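Local coordinates for putative ATP-grasp superfamily protein (PDB 3DF7) that is of unknown function but, as a putative member of the ATP-grasp superfamily, probably binds ATP and a metal ion, at residues 63-66 with 67-70; 234-237 with 238-242. All coordinates share one frame; numbering follows the deposited sequence.

How the interactions relate
Both interactions are local, each within one unbroken run of chain, and together they contrast two ways in which a chain changes direction. In interaction 1, residues 63-70 end a short helix and turn toward strand 72-76 of the parallel sheet; in interaction 2, residues 234-242 close an antiparallel hairpin at the margin of the large sheet. In each, a tyrosine near the bend is tied by its hydroxyl to an acidic residue, Y66 to D58 and Y236 to E211. The two do not touch: their centres lie 41 Å apart, their nearest atoms about 28 Å, on opposite sides of the chain's centre. One belongs to the pre-ATP-grasp region, the other to the ATP-grasp region.

Interaction 1. Residues 63-66 with 67-70; sequences MEKY and LEKS
S70 and Y66 meet where the helix runs out into a type I turn from L67 to S70, which leads on to strand 72-76: the serine hydroxyl OG, set beside its own backbone N by chi1 of -63°, donates to Y66 O at 2.8 Å. K69 N reaches the same oxygen, Y66 O, at 3.1 Å from the other face of the carbonyl plane, and neither donor lies in that plane. Before this point the bonding is regular, with L67 N on M63 O and E68 N on E64 O. On the buried side the selenomethionine M63 runs alongside L67; a bend at chi3 (-67°) turns its CE to within 4.0 Å of L67 CD1, and both rest on F5 of strand 3-8. K65 and E68 also lie side by side, but K65 NZ stays 4.4 Å from E68 OE1, too far for a salt bridge. A water donates to K65 O and E68 OE1 and accepts from K69 NZ. With an alanine at S70 the hydroxyl is gone, which would probably leave Y66 O with K69 N alone and T42 OG1 without this partner. The chemistry implies a helix end held by one carbonyl gripped from both faces, with a water linking polar groups on its exposed side.

Interaction 2. Residues 234-237 with 238-242; sequences IVYS and DQPYV
Y236 lies alongside P240, both side chains pointing the same way, with ring atom CE1 of the tyrosine 3.6 Å from CD of the proline. The aromatic ring reaches back over the turn because its CG stands anti to the backbone N (chi1 -171°), and the peptide of Q239 comes over one face, its N offset toward the rim. At the far end a water donates to both Y236 OH and the carbonyl O of D238, while E211 of helix 206-220 also hydrogen-bonds the hydroxyl. I234 extends this same face of the sheet: its two branches diverge, CG2 packing on P240 CB and CG1 on V242 CG2, each at 4.1 Å. The other face carries V235 and Y241. Here the Y241 ring presents an edge to V235 O, and its CE2 lies 3.3 Å from S237 OG.

The backbones of V235 and Y241 form an antiparallel hydrogen-bonded pair, V235 N donating to Y241 O and Y241 N to V235 O, both at 3.0 Å. I234 with V242 and Y236 with P240 are the non-hydrogen-bonded pairs, and the proline, which has no N-H to give, occupies one of these positions. A last bond from S237 N to Q239 O closes the bend. The arrangement is that of a tight beta hairpin, joining strand 228-236 to strand 240-246, an edge strand of the large antiparallel sheet, with the face bearing I234, Y236 and P240 packed on helix 206-220 within the ATP-grasp region.

Interaction 1. Residues 63-66 with 67-70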
HETATM    1  N   MSE A  63      -6.201 -14.199 -16.454  1.00 14.88           N
HETATM    2  CA  MSE A  63      -6.829 -13.980 -15.149  1.00 16.57           C
HETATM    3  C   MSE A  63      -8.357 -14.103 -15.117  1.00 16.27           C
HETATM    4  O   MSE A  63      -8.934 -14.432 -14.081  1.00 14.12           O
HETATM    5  CB  MSE A  63      -6.390 -12.637 -14.554  1.00 19.28           C
HETATM    6  CG  MSE A  63      -6.589 -11.438 -15.426  1.00 22.18           C
HETATM    7 SE   MSE A  63      -5.841  -9.856 -14.553  1.00 36.93          SE
HETATM    8  CE  MSE A  63      -7.068  -9.785 -13.126  1.00  8.88           C
ATOM      9  N   GLU A  64      -9.010 -13.868 -16.250  1.00 16.84           N
ATOM     10  CA  GLU A  64     -10.465 -13.971 -16.319  1.00 18.38           C
ATOM     11  C   GLU A  64     -10.904 -15.364 -15.868  1.00 17.04           C
ATOM     12  O   GLU A  64     -11.843 -15.508 -15.086  1.00 16.45           O
ATOM     13  CB  GLU A  64     -10.952 -13.739 -17.755  1.00 21.89           C
ATOM     14  CG  GLU A  64     -10.310 -12.563 -18.479  1.00 29.05           C
ATOM     15  CD  GLU A  64      -8.878 -12.847 -18.903  1.00 30.68           C
ATOM     16  OE1 GLU A  64      -8.654 -13.859 -19.602  1.00 34.33           O
ATOM     17  OE2 GLU A  64      -7.980 -12.061 -18.540  1.00 33.22           O
ATOM     18  N   LYS A  65     -10.206 -16.383 -16.367  1.00 16.75           N
ATOM     19  CA  LYS A  65     -10.506 -17.777 -16.053  1.00 17.14           C
ATOM     20  C   LYS A  65     -10.479 -18.067 -14.554  1.00 15.75           C
ATOM     21  O   LYS A  65     -11.216 -18.926 -14.064  1.00 14.04           O
ATOM     22  CB  LYS A  65      -9.516 -18.695 -16.772  1.00 20.17           C
ATOM     23  CG  LYS A  65      -9.517 -18.522 -18.284  1.00 25.70           C
ATOM     24  CD  LYS A  65     -10.859 -18.919 -18.884  1.00 29.77           C
ATOM     25  CE  LYS A  65     -10.997 -18.437 -20.317  1.00 31.92           C
ATOM     26  NZ  LYS A  65     -11.081 -16.946 -20.388  1.00 34.37           N
ATOM     27  N   TYR A  66      -9.621 -17.352 -13.832  1.00 12.57           N
ATOM     28  CA  TYR A  66      -9.510 -17.531 -12.391  1.00 13.52           C
ATOM     29  C   TYR A  66     -10.609 -16.751 -11.681  1.00 12.62           C
ATOM     30  O   TYR A  66     -11.202 -17.234 -10.716  1.00 13.80           O
ATOM     31  CB  TYR A  66      -8.129 -17.077 -11.908  1.00 11.50           C
ATOM     32  CG  TYR A  66      -7.005 -17.924 -12.457  1.00 12.72           C
ATOM     33  CD1 TYR A  66      -6.554 -17.759 -13.767  1.00 12.05           C
ATOM     34  CD2 TYR A  66      -6.418 -18.920 -11.679  1.00 12.92           C
ATOM     35  CE1 TYR A  66      -5.541 -18.568 -14.287  1.00 11.50           C
ATOM     36  CE2 TYR A  66      -5.410 -19.737 -12.192  1.00 12.20           C
ATOM     37  CZ  TYR A  66      -4.977 -19.554 -13.493  1.00 10.66           C
ATOM     38  OH  TYR A  66      -3.980 -20.352 -13.993  1.00 11.38           O
ATOM     39  N   LEU A  67     -10.888 -15.545 -12.168  1.00 12.49           N
ATOM     40  CA  LEU A  67     -11.935 -14.713 -11.584  1.00 14.75           C
ATOM     41  C   LEU A  67     -13.302 -15.384 -11.695  1.00 15.16           C
ATOM     42  O   LEU A  67     -14.137 -15.264 -10.798  1.00 15.75           O
ATOM     43  CB  LEU A  67     -11.979 -13.352 -12.286  1.00 14.37           C
ATOM     44  CG  LEU A  67     -10.879 -12.362 -11.902  1.00 13.25           C
ATOM     45  CD1 LEU A  67     -10.849 -11.197 -12.884  1.00 11.99           C
ATOM     46  CD2 LEU A  67     -11.131 -11.875 -10.482  1.00 12.02           C
ATOM     47  N   GLU A  68     -13.522 -16.093 -12.799  1.00 16.62           N
ATOM     48  CA  GLU A  68     -14.788 -16.780 -13.044  1.00 18.72           C
ATOM     49  C   GLU A  68     -15.054 -17.899 -12.039  1.00 18.45           C
ATOM     50  O   GLU A  68     -16.198 -18.321 -11.859  1.00 19.70           O
ATOM     51  CB  GLU A  68     -14.806 -17.371 -14.460  1.00 19.83           C
ATOM     52  CG  GLU A  68     -14.572 -16.361 -15.573  1.00 26.25           C
ATOM     53  CD  GLU A  68     -14.542 -16.999 -16.952  1.00 28.95           C
ATOM     54  OE1 GLU A  68     -13.838 -18.016 -17.129  1.00 30.65           O
ATOM     55  OE2 GLU A  68     -15.216 -16.477 -17.867  1.00 32.39           O
ATOM     56  N   LYS A  69     -14.001 -18.379 -11.386  1.00 18.53           N
ATOM     57  CA  LYS A  69     -14.134 -19.462 -10.416  1.00 19.07           C
ATOM     58  C   LYS A  69     -13.881 -19.020  -8.974  1.00 18.12           C
ATOM     59  O   LYS A  69     -13.748 -19.854  -8.078  1.00 18.87           O
ATOM     60  CB  LYS A  69     -13.165 -20.589 -10.775  1.00 23.03           C
ATOM     61  CG  LYS A  69     -13.355 -21.166 -12.178  1.00 24.15           C
ATOM     62  CD  LYS A  69     -14.656 -21.948 -12.290  1.00 29.11           C
ATOM     63  CE  LYS A  69     -14.841 -22.533 -13.688  1.00 32.20           C
ATOM     64  NZ  LYS A  69     -15.001 -21.474 -14.733  1.00 33.02           N
ATOM     65  N   SER A  70     -13.828 -17.713  -8.749  1.00 14.26           N
ATOM     66  CA  SER A  70     -13.571 -17.183  -7.413  1.00 14.52           C
ATOM     67  C   SER A  70     -14.798 -16.560  -6.754  1.00 13.86           C
ATOM     68  O   SER A  70     -15.725 -16.134  -7.436  1.00 14.38           O
ATOM     69  CB  SER A  70     -12.448 -16.146  -7.482  1.00 13.49           C
ATOM     70  OG  SER A  70     -11.240 -16.749  -7.916  1.00 17.75           O
TER
HETATM   71  O   HOH W   1     -12.708 -20.447 -15.545  1.00 20.74           O

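Interaction 2. Residues 234-237 with 238-242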
ATOM      1  N   ILE A 234       1.264  10.129   5.677  1.00  7.65           N
ATOM      2  CA  ILE A 234       1.190  11.388   6.396  1.00  8.83           C
ATOM      3  C   ILE A 234       2.553  11.894   6.849  1.00  9.66           C
ATOM      4  O   ILE A 234       3.462  11.112   7.120  1.00 10.99           O
ATOM      5  CB  ILE A 234       0.291  11.230   7.654  1.00  8.35           C
ATOM      6  CG1 ILE A 234      -1.182  11.243   7.238  1.00  8.52           C
ATOM      7  CG2 ILE A 234       0.571  12.343   8.664  1.00  7.86           C
ATOM      8  CD1 ILE A 234      -2.125  10.869   8.350  1.00  8.20           C
ATOM      9  N   VAL A 235       2.695  13.212   6.905  1.00 10.35           N
ATOM     10  CA  VAL A 235       3.919  13.821   7.406  1.00 11.70           C
ATOM     11  C   VAL A 235       3.465  14.691   8.569  1.00 11.77           C
ATOM     12  O   VAL A 235       2.555  15.512   8.421  1.00 11.09           O
ATOM     13  CB  VAL A 235       4.626  14.711   6.362  1.00 12.76           C
ATOM     14  CG1 VAL A 235       5.851  15.371   7.003  1.00 13.81           C
ATOM     15  CG2 VAL A 235       5.051  13.875   5.161  1.00 15.04           C
ATOM     16  N   TYR A 236       4.071  14.493   9.732  1.00 10.98           N
ATOM     17  CA  TYR A 236       3.706  15.287  10.893  1.00 12.31           C
ATOM     18  C   TYR A 236       4.751  16.362  11.146  1.00 12.89           C
ATOM     19  O   TYR A 236       5.875  16.064  11.558  1.00 11.71           O
ATOM     20  CB  TYR A 236       3.581  14.411  12.145  1.00 12.92           C
ATOM     21  CG  TYR A 236       2.990  15.145  13.330  1.00 14.49           C
ATOM     22  CD1 TYR A 236       1.631  15.052  13.625  1.00 13.87           C
ATOM     23  CD2 TYR A 236       3.785  15.964  14.137  1.00 16.63           C
ATOM     24  CE1 TYR A 236       1.076  15.756  14.692  1.00 17.63           C
ATOM     25  CE2 TYR A 236       3.240  16.672  15.205  1.00 18.81           C
ATOM     26  CZ  TYR A 236       1.887  16.564  15.477  1.00 18.38           C
ATOM     27  OH  TYR A 236       1.341  17.258  16.529  1.00 21.14           O
ATOM     28  N   SER A 237       4.375  17.611  10.887  1.00 14.16           N
ATOM     29  CA  SER A 237       5.262  18.743  11.125  1.00 14.62           C
ATOM     30  C   SER A 237       4.822  19.280  12.479  1.00 16.23           C
ATOM     31  O   SER A 237       5.366  18.892  13.511  1.00 16.08           O
ATOM     32  CB  SER A 237       5.079  19.802  10.036  1.00 13.96           C
ATOM     33  OG  SER A 237       3.713  20.141   9.875  1.00 13.32           O
ATOM     34  N   ASP A 238       3.829  20.164  12.470  1.00 16.40           N
ATOM     35  CA  ASP A 238       3.284  20.703  13.707  1.00 16.74           C
ATOM     36  C   ASP A 238       1.886  20.101  13.828  1.00 15.83           C
ATOM     37  O   ASP A 238       1.216  20.241  14.848  1.00 14.03           O
ATOM     38  CB  ASP A 238       3.210  22.233  13.652  1.00 20.61           C
ATOM     39  CG  ASP A 238       2.248  22.735  12.596  1.00 24.03           C
ATOM     40  OD1 ASP A 238       2.417  22.375  11.415  1.00 25.46           O
ATOM     41  OD2 ASP A 238       1.324  23.499  12.948  1.00 30.91           O
ATOM     42  N   GLN A 239       1.464  19.420  12.763  1.00 12.14           N
ATOM     43  CA  GLN A 239       0.159  18.768  12.701  1.00 11.06           C
ATOM     44  C   GLN A 239       0.210  17.737  11.577  1.00 10.68           C
ATOM     45  O   GLN A 239       1.149  17.728  10.778  1.00 10.67           O
ATOM     46  CB  GLN A 239      -0.948  19.789  12.395  1.00 10.48           C
ATOM     47  CG  GLN A 239      -0.881  20.386  10.987  1.00 10.81           C
ATOM     48  CD  GLN A 239      -2.076  21.280  10.645  1.00 13.13           C
ATOM     49  OE1 GLN A 239      -3.227  20.831  10.631  1.00 14.70           O
ATOM     50  NE2 GLN A 239      -1.801  22.548  10.353  1.00 13.61           N
ATOM     51  N   PRO A 240      -0.790  16.845  11.508  1.00 10.50           N
ATOM     52  CA  PRO A 240      -0.774  15.846  10.437  1.00  9.55           C
ATOM     53  C   PRO A 240      -1.148  16.436   9.083  1.00 10.16           C
ATOM     54  O   PRO A 240      -2.137  17.159   8.967  1.00  8.87           O
ATOM     55  CB  PRO A 240      -1.812  14.819  10.893  1.00 10.09           C
ATOM     56  CG  PRO A 240      -1.819  14.969  12.389  1.00 11.54           C
ATOM     57  CD  PRO A 240      -1.747  16.466  12.559  1.00 10.13           C
ATOM     58  N   TYR A 241      -0.342  16.120   8.073  1.00  8.38           N
ATOM     59  CA  TYR A 241      -0.580  16.537   6.698  1.00  9.48           C
ATOM     60  C   TYR A 241      -0.752  15.243   5.898  1.00  8.61           C
ATOM     61  O   TYR A 241       0.135  14.383   5.912  1.00  8.98           O
ATOM     62  CB  TYR A 241       0.621  17.300   6.133  1.00  8.59           C
ATOM     63  CG  TYR A 241       0.650  18.778   6.442  1.00 10.68           C
ATOM     64  CD1 TYR A 241       0.280  19.715   5.479  1.00 11.30           C
ATOM     65  CD2 TYR A 241       1.063  19.241   7.689  1.00 11.69           C
ATOM     66  CE1 TYR A 241       0.325  21.079   5.750  1.00 11.62           C
ATOM     67  CE2 TYR A 241       1.108  20.602   7.972  1.00 12.85           C
ATOM     68  CZ  TYR A 241       0.739  21.515   6.997  1.00 12.60           C
ATOM     69  OH  TYR A 241       0.789  22.859   7.264  1.00 15.26           O
ATOM     70  N   VAL A 242      -1.892  15.098   5.230  1.00  8.25           N
ATOM     71  CA  VAL A 242      -2.161  13.910   4.424  1.00  7.64           C
ATOM     72  C   VAL A 242      -1.528  14.095   3.050  1.00  7.00           C
ATOM     73  O   VAL A 242      -1.850  15.037   2.318  1.00  7.53           O
ATOM     74  CB  VAL A 242      -3.678  13.669   4.271  1.00  7.35           C
ATOM     75  CG1 VAL A 242      -3.939  12.528   3.306  1.00  6.16           C
ATOM     76  CG2 VAL A 242      -4.282  13.342   5.629  1.00  8.66           C
TER
HETATM   77  O   HOH W   2       1.609  19.789  17.324  1.00 27.72           O